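Long-range contacts in BES (Bacillus cereus ATCC 14579, PDB 2QM0), which is of unknown function but belongs to the esterase D family of alpha/beta-hydrolases and is probably a hydrolase: residues 167-172 and 194-198; 179-185 and 212-218; 17-21 and 33-39. All blocks are in the same frame, centred on the assembly; numbering follows the deposited sequence.

In the fold
The three contacts lie in one alpha/beta-hydrolase domain with a mixed sheet of eight strands. Along the chain interaction 3 closes first; the segments of interactions 1 and 2 then alternate. Interaction 3 is the hairpin at one edge of this chain's sheet, where it runs on into the second subunit. Interaction 2 joins two parallel strands near the other edge, its centre about 23 Å from that of interaction 3. In interaction 1 the helix that covers this half meets a loop on its outer side, with centres 13 Å from interaction 2. These two touch: Leu167 packs on Ile182, and Leu170 on Val214. Interactions 1 and 3, with centres 29 Å apart, lie on opposite sides of the chain's centre.

Interaction 1 of 3, residues 167-172 and 194-198; sequences LHILFT and VLEKE
This is an apolar contact between the C-terminal turns of helix 162-172 and the loop joining helices 189-192 and 200-207. It lies on the outer side of a helix that covers the central sheet. Residues 167-172 are helical. Residues 194-196 have helical phi/psi but lack the regular bonding; the turn is held by Lys197 N to Val194 O (3.3 Å) and Glu198 N to Leu195 O (3.0 Å). In the register His168 lies by Val194 (CA-CA 6.1 Å) and Phe171 by Lys197 (5.8 Å). About 360 Å² is buried.

Phe171 is the centre, with chi1 m. Glu198 CA sits over its ring face, 3.7 Å from the centroid and 8° off the normal, a CH-pi contact. At the ring edge, Phe171 CD2 is 3.4 Å from Val194 O and Phe171 CE2 is 4.3 Å from Leu195 CD2. Val194 CG2 is 3.8 Å from His168 CA, and Val194 CG1 is 4.2 Å from Leu167 CD2. Thr172 CG2 rests 3.7 Å from Lys197 CD, while Thr172 OG1, with chi1 p, bonds back to His168 O (2.7 Å).

The Glu198 carboxylate forms a salt bridge with Arg236 of helix 224-239, and Phe171 O accepts from Asn200 ND2. The two segments themselves are held by van der Waals and CH-pi contacts. Phe171 contributes the largest share, with Val194 and Lys197 packing beside it.

Interaction 2 of 3, residues 179-185 and 212-218; sequences NYFISSP and TGVFLTV
Strands 179-183 and 212-219 run parallel, with their short axes 4.6 Å apart at closest and 6° between their directions. The register pairs Asn179 with Gly213, Tyr180 with Val214, Phe181 with Phe215, Ile182 with Leu216 and Ser183 with Thr217 (CA-CA 4.4 to 4.9 Å). Five hydrogen bonds form the ladder: Tyr180 N to Gly213 O (2.8 Å), Phe215 N to Tyr180 O (2.8 Å), Ile182 N to Phe215 O (2.7 Å), Thr217 N to Ile182 O (3.1 Å) and Ser184 N to Thr217 O (2.9 Å). Ser184 then leaves the strand with positive phi (40/54).

On one face Phe181 and Phe215, both chi1 t, form a T-shaped pair flanked by polar Asn179, Ser183 and Thr217. The edge of Phe215 meets the face of Phe181, with centroids 5.1 Å apart and planes at 74°. The other face, largely apolar, carries Tyr180, Ile182, Val214 and Leu216. Here Ile182 CD1 is 4.1 Å from Val214 CG1, and Pro185 CG is 3.6 Å from Leu216 CD1. This face packs on helices 162-172 and 224-239; Phe181 and Ser183 face helix 260-272.

The pair belongs to the parallel core of an alpha/beta-hydrolase sheet. The ladder bonds the inward backbone groups; Asn179, Phe181 and Ser183 bond strand 154-158 on the far side. Polar groups gather at the C-terminal end: Ser183 OG bonds His159 ND1, and Ser184 OG bonds Glu222 OE2.

Interaction 3 of 3, residues 17-21 and 33-39; sequences NTEQW and QIHISKP
Residues 17-21 and 33-39 pair across the antiparallel hairpin of strands 18-24 and 31-37. The short strand axes approach to 4.6 Å at 163°. Glu19 with Ile36 and Trp21 with Ile34 are hydrogen-bonded pairs. Thr18 with Ser37 and Gln20 with His35 are non-hydrogen-bonded pairs.

Each hydrogen-bonded pair satisfies its backbone in both directions. Glu19 N gives to Ile36 O (3.0 Å) and Ile36 N to Glu19 O (2.8 Å). Trp21 N gives to Ile34 O (2.8 Å) and Ile34 N to Trp21 O (2.9 Å). Just before the strand, Asn17 has positive phi (60/30); its O accepts from Lys38 N (3.0 Å), and its ND2 makes a weak bond to Lys38 O (3.1 Å). The outward N-H and C=O groups of Gln33, His35 and Ser37 face strand 83-88, where these residues bond Gly88, Gly86 and Ile84.

Within strand 18-24, Trp21 NE1 gives to Glu19 OE1 (2.8 Å), between neighbours on one face, with Glu19 chi1 p and Trp21 chi1 m. Across the hairpin, Ile36 CD1 lies 3.6 Å from the centroid of the Trp21 five-membered ring, 16° off its normal, a CH-pi contact. This face packs on helix 128-146. On the other face Ser37 OG bonds His64 ND1, and Thr18 OG1 bonds Thr15 O. Past the strand end, Lys38 NZ hydrogen-bonds Pro39 O (2.8 Å from NZ) and Tyr48 OH.

Strand 18-24 is the outermost of its chain, but Gln20 and Trp21 pair with an antiparallel strand of the second subunit. Main-chain bonding therefore carries the sheet across the dimer interface, while the Trp21 indole is held by both a polar and an apolar partner.

Interaction 1 of 3, residues 167-172 and 194-198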
loop_
_atom_site.group_PDB
_atom_site.type_symbol
_atom_site.label_atom_id
_atom_site.label_comp_id
_atom_site.label_asym_id
_atom_site.label_seq_id
_atom_site.Cartn_x
_atom_site.Cartn_y
_atom_site.Cartn_z
ATOM N N LEU B 167 14.760 -2.368 -15.131
ATOM C CA LEU B 167 15.300 -1.612 -16.293
ATOM C C LEU B 167 16.285 -2.453 -17.086
ATOM O O LEU B 167 16.235 -2.477 -18.325
ATOM C CB LEU B 167 15.979 -0.314 -15.863
ATOM C CG LEU B 167 16.095 0.822 -16.903
ATOM C CD1 LEU B 167 14.751 1.211 -17.567
ATOM C CD2 LEU B 167 16.779 1.997 -16.264
ATOM N N HIS B 168 17.173 -3.131 -16.367
ATOM C CA HIS B 168 18.144 -4.014 -16.998
ATOM C C HIS B 168 17.445 -5.086 -17.862
ATOM O O HIS B 168 17.860 -5.325 -19.002
ATOM C CB HIS B 168 19.051 -4.649 -15.942
ATOM C CG HIS B 168 19.881 -5.777 -16.477
ATOM N ND1 HIS B 168 20.919 -5.574 -17.363
ATOM C CD2 HIS B 168 19.806 -7.114 -16.279
ATOM C CE1 HIS B 168 21.457 -6.741 -17.672
ATOM N NE2 HIS B 168 20.801 -7.689 -17.029
ATOM N N ILE B 169 16.377 -5.709 -17.330
ATOM C CA ILE B 169 15.651 -6.763 -18.035
ATOM C C ILE B 169 14.912 -6.193 -19.237
ATOM O O ILE B 169 14.892 -6.813 -20.326
ATOM C CB ILE B 169 14.628 -7.521 -17.121
ATOM C CG1 ILE B 169 15.310 -8.159 -15.902
ATOM C CG2 ILE B 169 13.796 -8.561 -17.927
ATOM C CD1 ILE B 169 16.547 -8.954 -16.204
ATOM N N LEU B 170 14.321 -5.030 -19.057
ATOM C CA LEU B 170 13.688 -4.342 -20.153
ATOM C C LEU B 170 14.720 -4.207 -21.297
ATOM O O LEU B 170 14.387 -4.426 -22.459
ATOM C CB LEU B 170 13.203 -2.939 -19.722
ATOM C CG LEU B 170 12.691 -2.047 -20.860
ATOM C CD1 LEU B 170 11.432 -2.714 -21.468
ATOM C CD2 LEU B 170 12.392 -0.604 -20.419
ATOM N N PHE B 171 15.954 -3.838 -20.945
ATOM C CA PHE B 171 16.979 -3.494 -21.950
ATOM C C PHE B 171 17.612 -4.719 -22.643
ATOM O O PHE B 171 18.126 -4.600 -23.768
ATOM C CB PHE B 171 18.087 -2.614 -21.325
ATOM C CG PHE B 171 17.660 -1.161 -21.036
ATOM C CD1 PHE B 171 16.504 -0.611 -21.597
ATOM C CD2 PHE B 171 18.465 -0.335 -20.234
ATOM C CE1 PHE B 171 16.145 0.723 -21.346
ATOM C CE2 PHE B 171 18.122 1.012 -19.994
ATOM C CZ PHE B 171 16.945 1.528 -20.543
ATOM N N THR B 172 17.573 -5.870 -21.958
ATOM C CA THR B 172 18.353 -7.047 -22.340
ATOM C C THR B 172 17.543 -8.331 -22.495
ATOM O O THR B 172 18.033 -9.281 -23.115
ATOM C CB THR B 172 19.507 -7.341 -21.348
ATOM O OG1 THR B 172 18.957 -7.604 -20.053
ATOM C CG2 THR B 172 20.488 -6.160 -21.266
ATOM N N VAL B 194 23.924 0.609 -16.359
ATOM C CA VAL B 194 22.715 0.064 -16.993
ATOM C C VAL B 194 22.297 0.785 -18.298
ATOM O O VAL B 194 21.712 0.160 -19.188
ATOM C CB VAL B 194 21.512 -0.046 -15.975
ATOM C CG1 VAL B 194 20.855 1.342 -15.714
ATOM C CG2 VAL B 194 20.494 -1.048 -16.450
ATOM N N LEU B 195 22.596 2.076 -18.421
ATOM C CA LEU B 195 22.238 2.861 -19.628
ATOM C C LEU B 195 23.054 2.533 -20.901
ATOM O O LEU B 195 22.655 2.888 -22.014
ATOM C CB LEU B 195 22.319 4.360 -19.343
ATOM C CG LEU B 195 21.429 4.892 -18.197
ATOM C CD1 LEU B 195 21.647 6.410 -18.138
ATOM C CD2 LEU B 195 19.932 4.523 -18.339
ATOM N N GLU B 196 24.174 1.844 -20.729
ATOM C CA GLU B 196 24.968 1.324 -21.853
ATOM C C GLU B 196 24.165 0.325 -22.700
ATOM O O GLU B 196 24.473 0.116 -23.868
ATOM C CB GLU B 196 26.211 0.632 -21.316
ATOM C CG GLU B 196 27.234 1.593 -20.725
ATOM C CD GLU B 196 28.367 0.867 -19.993
ATOM O OE1 GLU B 196 28.351 -0.388 -19.956
ATOM O OE2 GLU B 196 29.268 1.554 -19.448
ATOM N N LYS B 197 23.145 -0.284 -22.089
ATOM C CA LYS B 197 22.207 -1.163 -22.770
ATOM C C LYS B 197 20.936 -0.474 -23.291
ATOM O O LYS B 197 20.090 -1.115 -23.926
ATOM C CB LYS B 197 21.844 -2.319 -21.844
ATOM C CG LYS B 197 22.984 -3.348 -21.642
ATOM C CD LYS B 197 23.217 -4.237 -22.882
ATOM C CE LYS B 197 24.092 -5.455 -22.519
ATOM N NZ LYS B 197 24.527 -6.261 -23.707
ATOM N N GLU B 198 20.787 0.831 -23.036
ATOM C CA GLU B 198 19.538 1.516 -23.436
ATOM C C GLU B 198 19.263 1.482 -24.944
ATOM O O GLU B 198 18.129 1.234 -25.377
ATOM C CB GLU B 198 19.510 2.938 -22.890
ATOM C CG GLU B 198 18.237 3.730 -23.198
ATOM C CD GLU B 198 18.213 5.119 -22.542
ATOM O OE1 GLU B 198 19.003 5.361 -21.591
ATOM O OE2 GLU B 198 17.418 5.972 -23.001
#

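Interaction 2 of 3, residues 179-185 and 212-218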
loop_
_atom_site.group_PDB
_atom_site.type_symbol
_atom_site.label_atom_id
_atom_site.label_comp_id
_atom_site.label_asym_id
_atom_site.label_seq_id
_atom_site.Cartn_x
_atom_site.Cartn_y
_atom_site.Cartn_z
ATOM N N ASN B 179 4.818 -6.200 -19.259
ATOM C CA ASN B 179 4.709 -4.871 -18.624
ATOM C C ASN B 179 5.812 -4.739 -17.574
ATOM O O ASN B 179 6.233 -5.742 -16.963
ATOM C CB ASN B 179 3.344 -4.649 -17.923
ATOM C CG ASN B 179 2.149 -4.793 -18.862
ATOM O OD1 ASN B 179 1.828 -3.884 -19.633
ATOM N ND2 ASN B 179 1.445 -5.900 -18.741
ATOM N N TYR B 180 6.307 -3.512 -17.414
ATOM C CA TYR B 180 7.367 -3.178 -16.463
ATOM C C TYR B 180 6.876 -1.990 -15.648
ATOM O O TYR B 180 6.563 -0.908 -16.191
ATOM C CB TYR B 180 8.718 -2.854 -17.175
ATOM C CG TYR B 180 9.295 -4.054 -17.899
ATOM C CD1 TYR B 180 10.290 -4.856 -17.299
ATOM C CD2 TYR B 180 8.795 -4.441 -19.171
ATOM C CE1 TYR B 180 10.793 -5.988 -17.960
ATOM C CE2 TYR B 180 9.299 -5.548 -19.819
ATOM C CZ TYR B 180 10.287 -6.317 -19.227
ATOM O OH TYR B 180 10.767 -7.442 -19.904
ATOM N N PHE B 181 6.802 -2.207 -14.328
ATOM C CA PHE B 181 6.455 -1.131 -13.390
ATOM C C PHE B 181 7.764 -0.789 -12.678
ATOM O O PHE B 181 8.249 -1.524 -11.830
ATOM C CB PHE B 181 5.329 -1.641 -12.450
ATOM C CG PHE B 181 4.776 -0.615 -11.449
ATOM C CD1 PHE B 181 3.544 -0.856 -10.818
ATOM C CD2 PHE B 181 5.471 0.535 -11.113
ATOM C CE1 PHE B 181 3.018 0.045 -9.836
ATOM C CE2 PHE B 181 4.943 1.435 -10.144
ATOM C CZ PHE B 181 3.712 1.165 -9.527
ATOM N N ILE B 182 8.359 0.325 -13.069
ATOM C CA ILE B 182 9.745 0.656 -12.663
ATOM C C ILE B 182 9.728 1.892 -11.801
ATOM O O ILE B 182 9.533 3.010 -12.300
ATOM C CB ILE B 182 10.714 0.813 -13.926
ATOM C CG1 ILE B 182 10.569 -0.334 -14.937
ATOM C CG2 ILE B 182 12.199 1.141 -13.489
ATOM C CD1 ILE B 182 11.564 -0.256 -16.099
ATOM N N SER B 183 9.903 1.688 -10.491
ATOM C CA SER B 183 9.757 2.721 -9.477
ATOM C C SER B 183 11.103 3.179 -8.972
ATOM O O SER B 183 11.898 2.353 -8.538
ATOM C CB SER B 183 8.885 2.183 -8.309
ATOM O OG SER B 183 8.741 3.193 -7.327
ATOM N N SER B 184 11.375 4.482 -9.102
ATOM C CA SER B 184 12.627 5.132 -8.639
ATOM C C SER B 184 13.886 4.303 -8.886
ATOM O O SER B 184 14.652 4.053 -7.945
ATOM C CB SER B 184 12.590 5.497 -7.128
ATOM O OG SER B 184 11.401 6.115 -6.772
ATOM N N PRO B 185 14.104 3.871 -10.145
ATOM C CA PRO B 185 15.213 2.941 -10.450
ATOM C C PRO B 185 16.569 3.573 -10.163
ATOM O O PRO B 185 16.781 4.768 -10.452
ATOM C CB PRO B 185 15.020 2.660 -11.946
ATOM C CG PRO B 185 14.360 3.952 -12.487
ATOM C CD PRO B 185 13.340 4.230 -11.355
ATOM N N THR B 212 4.596 -3.842 -25.386
ATOM C CA THR B 212 5.214 -3.832 -24.068
ATOM C C THR B 212 4.903 -2.522 -23.335
ATOM O O THR B 212 5.156 -1.425 -23.852
ATOM C CB THR B 212 6.741 -4.089 -24.213
ATOM O OG1 THR B 212 6.933 -5.442 -24.664
ATOM C CG2 THR B 212 7.491 -3.870 -22.903
ATOM N N GLY B 213 4.366 -2.649 -22.122
ATOM C CA GLY B 213 4.027 -1.472 -21.302
ATOM C C GLY B 213 5.173 -1.166 -20.339
ATOM O O GLY B 213 5.690 -2.065 -19.710
ATOM N N VAL B 214 5.556 0.093 -20.227
ATOM C CA VAL B 214 6.602 0.546 -19.276
ATOM C C VAL B 214 6.068 1.780 -18.506
ATOM O O VAL B 214 5.766 2.838 -19.105
ATOM C CB VAL B 214 7.944 0.904 -19.955
ATOM C CG1 VAL B 214 8.979 1.375 -18.895
ATOM C CG2 VAL B 214 8.522 -0.307 -20.745
ATOM N N PHE B 215 5.907 1.604 -17.184
ATOM C CA PHE B 215 5.518 2.683 -16.286
ATOM C C PHE B 215 6.721 2.996 -15.395
ATOM O O PHE B 215 7.235 2.106 -14.695
ATOM C CB PHE B 215 4.301 2.236 -15.454
ATOM C CG PHE B 215 3.787 3.265 -14.511
ATOM C CD1 PHE B 215 3.279 4.471 -14.977
ATOM C CD2 PHE B 215 3.792 3.020 -13.151
ATOM C CE1 PHE B 215 2.788 5.449 -14.060
ATOM C CE2 PHE B 215 3.300 3.965 -12.241
ATOM C CZ PHE B 215 2.815 5.190 -12.695
ATOM N N LEU B 216 7.182 4.243 -15.488
ATOM C CA LEU B 216 8.362 4.769 -14.799
ATOM C C LEU B 216 7.870 5.880 -13.834
ATOM O O LEU B 216 7.086 6.771 -14.221
ATOM C CB LEU B 216 9.380 5.322 -15.833
ATOM C CG LEU B 216 10.602 6.092 -15.260
ATOM C CD1 LEU B 216 11.490 5.147 -14.398
ATOM C CD2 LEU B 216 11.491 6.885 -16.297
ATOM N N THR B 217 8.327 5.839 -12.578
ATOM C CA THR B 217 7.867 6.782 -11.573
ATOM C C THR B 217 9.053 7.223 -10.683
ATOM O O THR B 217 10.087 6.556 -10.591
ATOM C CB THR B 217 6.648 6.195 -10.770
ATOM O OG1 THR B 217 6.000 7.199 -9.954
ATOM C CG2 THR B 217 7.117 5.055 -9.906
ATOM N N VAL B 218 8.925 8.412 -10.120
ATOM C CA VAL B 218 9.912 8.925 -9.148
ATOM C C VAL B 218 9.174 9.895 -8.241
ATOM O O VAL B 218 8.172 10.464 -8.639
ATOM C CB VAL B 218 11.146 9.579 -9.846
ATOM C CG1 VAL B 218 10.767 10.868 -10.578
ATOM C CG2 VAL B 218 12.311 9.834 -8.837
#

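Interaction 3 of 3, residues 17-21 and 33-39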
loop_
_atom_site.group_PDB
_atom_site.type_symbol
_atom_site.label_atom_id
_atom_site.label_comp_id
_atom_site.label_asym_id
_atom_site.label_seq_id
_atom_site.Cartn_x
_atom_site.Cartn_y
_atom_site.Cartn_z
ATOM N N ASN B 17 -6.504 -17.018 0.645
ATOM C CA ASN B 17 -6.064 -17.096 -0.751
ATOM C C ASN B 17 -4.609 -16.660 -0.925
ATOM O O ASN B 17 -4.217 -16.101 -1.951
ATOM C CB ASN B 17 -6.998 -16.279 -1.657
ATOM C CG ASN B 17 -8.085 -17.120 -2.255
ATOM O OD1 ASN B 17 -8.987 -17.558 -1.551
ATOM N ND2 ASN B 17 -7.999 -17.372 -3.557
ATOM N N THR B 18 -3.824 -16.887 0.115
ATOM C CA THR B 18 -2.404 -16.677 0.027
ATOM C C THR B 18 -1.631 -17.897 0.535
ATOM O O THR B 18 -2.163 -18.767 1.262
ATOM C CB THR B 18 -1.937 -15.377 0.761
ATOM O OG1 THR B 18 -2.003 -15.558 2.175
ATOM C CG2 THR B 18 -2.777 -14.140 0.331
ATOM N N GLU B 19 -0.379 -17.957 0.129
ATOM C CA GLU B 19 0.526 -19.003 0.544
ATOM C C GLU B 19 1.955 -18.526 0.397
ATOM O O GLU B 19 2.203 -17.487 -0.245
ATOM C CB GLU B 19 0.270 -20.283 -0.256
ATOM C CG GLU B 19 0.520 -20.157 -1.733
ATOM C CD GLU B 19 -0.039 -21.348 -2.460
ATOM O OE1 GLU B 19 0.688 -22.376 -2.572
ATOM O OE2 GLU B 19 -1.204 -21.251 -2.912
ATOM N N GLN B 20 2.861 -19.250 1.051
ATOM C CA GLN B 20 4.291 -18.976 1.072
ATOM C C GLN B 20 5.030 -20.222 0.627
ATOM O O GLN B 20 4.664 -21.355 1.047
ATOM C CB GLN B 20 4.734 -18.626 2.477
ATOM C CG GLN B 20 6.234 -18.502 2.658
ATOM C CD GLN B 20 6.582 -17.919 4.013
ATOM O OE1 GLN B 20 7.198 -18.567 4.854
ATOM N NE2 GLN B 20 6.192 -16.693 4.226
ATOM N N TRP B 21 6.026 -20.037 -0.239
ATOM C CA TRP B 21 6.904 -21.151 -0.664
ATOM C C TRP B 21 8.335 -20.866 -0.267
ATOM O O TRP B 21 8.804 -19.721 -0.366
ATOM C CB TRP B 21 6.899 -21.351 -2.178
ATOM C CG TRP B 21 5.607 -21.702 -2.829
ATOM C CD1 TRP B 21 4.442 -22.061 -2.221
ATOM C CD2 TRP B 21 5.356 -21.754 -4.238
ATOM N NE1 TRP B 21 3.471 -22.302 -3.155
ATOM C CE2 TRP B 21 4.013 -22.149 -4.405
ATOM C CE3 TRP B 21 6.138 -21.502 -5.376
ATOM C CZ2 TRP B 21 3.422 -22.280 -5.673
ATOM C CZ3 TRP B 21 5.561 -21.651 -6.630
ATOM C CH2 TRP B 21 4.210 -22.038 -6.766
ATOM N N GLN B 33 12.006 -16.623 -0.263
ATOM C CA GLN B 33 10.662 -16.743 0.293
ATOM C C GLN B 33 9.680 -16.180 -0.722
ATOM O O GLN B 33 9.688 -14.977 -1.000
ATOM C CB GLN B 33 10.580 -15.972 1.611
ATOM C CG GLN B 33 9.326 -16.266 2.455
ATOM C CD GLN B 33 9.321 -15.489 3.739
ATOM O OE1 GLN B 33 9.032 -14.293 3.745
ATOM N NE2 GLN B 33 9.630 -16.161 4.848
ATOM N N ILE B 34 8.831 -17.023 -1.287
ATOM C CA ILE B 34 7.898 -16.568 -2.317
ATOM C C ILE B 34 6.522 -16.411 -1.673
ATOM O O ILE B 34 6.053 -17.331 -0.980
ATOM C CB ILE B 34 7.807 -17.569 -3.520
ATOM C CG1 ILE B 34 9.196 -17.959 -4.071
ATOM C CG2 ILE B 34 6.814 -17.058 -4.593
ATOM C CD1 ILE B 34 10.181 -16.838 -4.248
ATOM N N HIS B 35 5.868 -15.261 -1.885
ATOM C CA HIS B 35 4.506 -15.078 -1.388
ATOM C C HIS B 35 3.575 -15.054 -2.587
ATOM O O HIS B 35 3.876 -14.405 -3.591
ATOM C CB HIS B 35 4.386 -13.798 -0.570
ATOM C CG HIS B 35 5.079 -13.856 0.760
ATOM N ND1 HIS B 35 5.204 -12.755 1.580
ATOM C CD2 HIS B 35 5.636 -14.892 1.435
ATOM C CE1 HIS B 35 5.849 -13.097 2.683
ATOM N NE2 HIS B 35 6.111 -14.395 2.627
ATOM N N ILE B 36 2.471 -15.797 -2.506
ATOM C CA ILE B 36 1.503 -15.831 -3.612
ATOM C C ILE B 36 0.070 -15.500 -3.205
ATOM O O ILE B 36 -0.454 -16.061 -2.245
ATOM C CB ILE B 36 1.519 -17.190 -4.389
ATOM C CG1 ILE B 36 2.884 -17.486 -4.985
ATOM C CG2 ILE B 36 0.474 -17.221 -5.533
ATOM C CD1 ILE B 36 3.573 -18.641 -4.298
ATOM N N SER B 37 -0.555 -14.611 -3.967
ATOM C CA SER B 37 -1.931 -14.189 -3.758
ATOM C C SER B 37 -2.680 -14.619 -5.005
ATOM O O SER B 37 -2.222 -14.390 -6.141
ATOM C CB SER B 37 -1.977 -12.666 -3.649
ATOM O OG SER B 37 -3.304 -12.209 -3.512
ATOM N N LYS B 38 -3.814 -15.274 -4.806
ATOM C CA LYS B 38 -4.662 -15.642 -5.914
ATOM C C LYS B 38 -5.997 -14.909 -5.796
ATOM O O LYS B 38 -6.577 -14.862 -4.706
ATOM C CB LYS B 38 -4.887 -17.141 -5.878
ATOM C CG LYS B 38 -5.716 -17.674 -7.047
ATOM C CD LYS B 38 -6.120 -19.114 -6.778
ATOM C CE LYS B 38 -7.331 -19.509 -7.612
ATOM N NZ LYS B 38 -8.522 -18.697 -7.253
ATOM N N PRO B 39 -6.494 -14.337 -6.898
ATOM C CA PRO B 39 -7.855 -13.771 -6.867
ATOM C C PRO B 39 -8.926 -14.778 -6.463
ATOM O O PRO B 39 -8.805 -15.965 -6.769
ATOM C CB PRO B 39 -8.082 -13.342 -8.320
ATOM C CG PRO B 39 -6.739 -13.142 -8.869
ATOM C CD PRO B 39 -5.842 -14.112 -8.201
#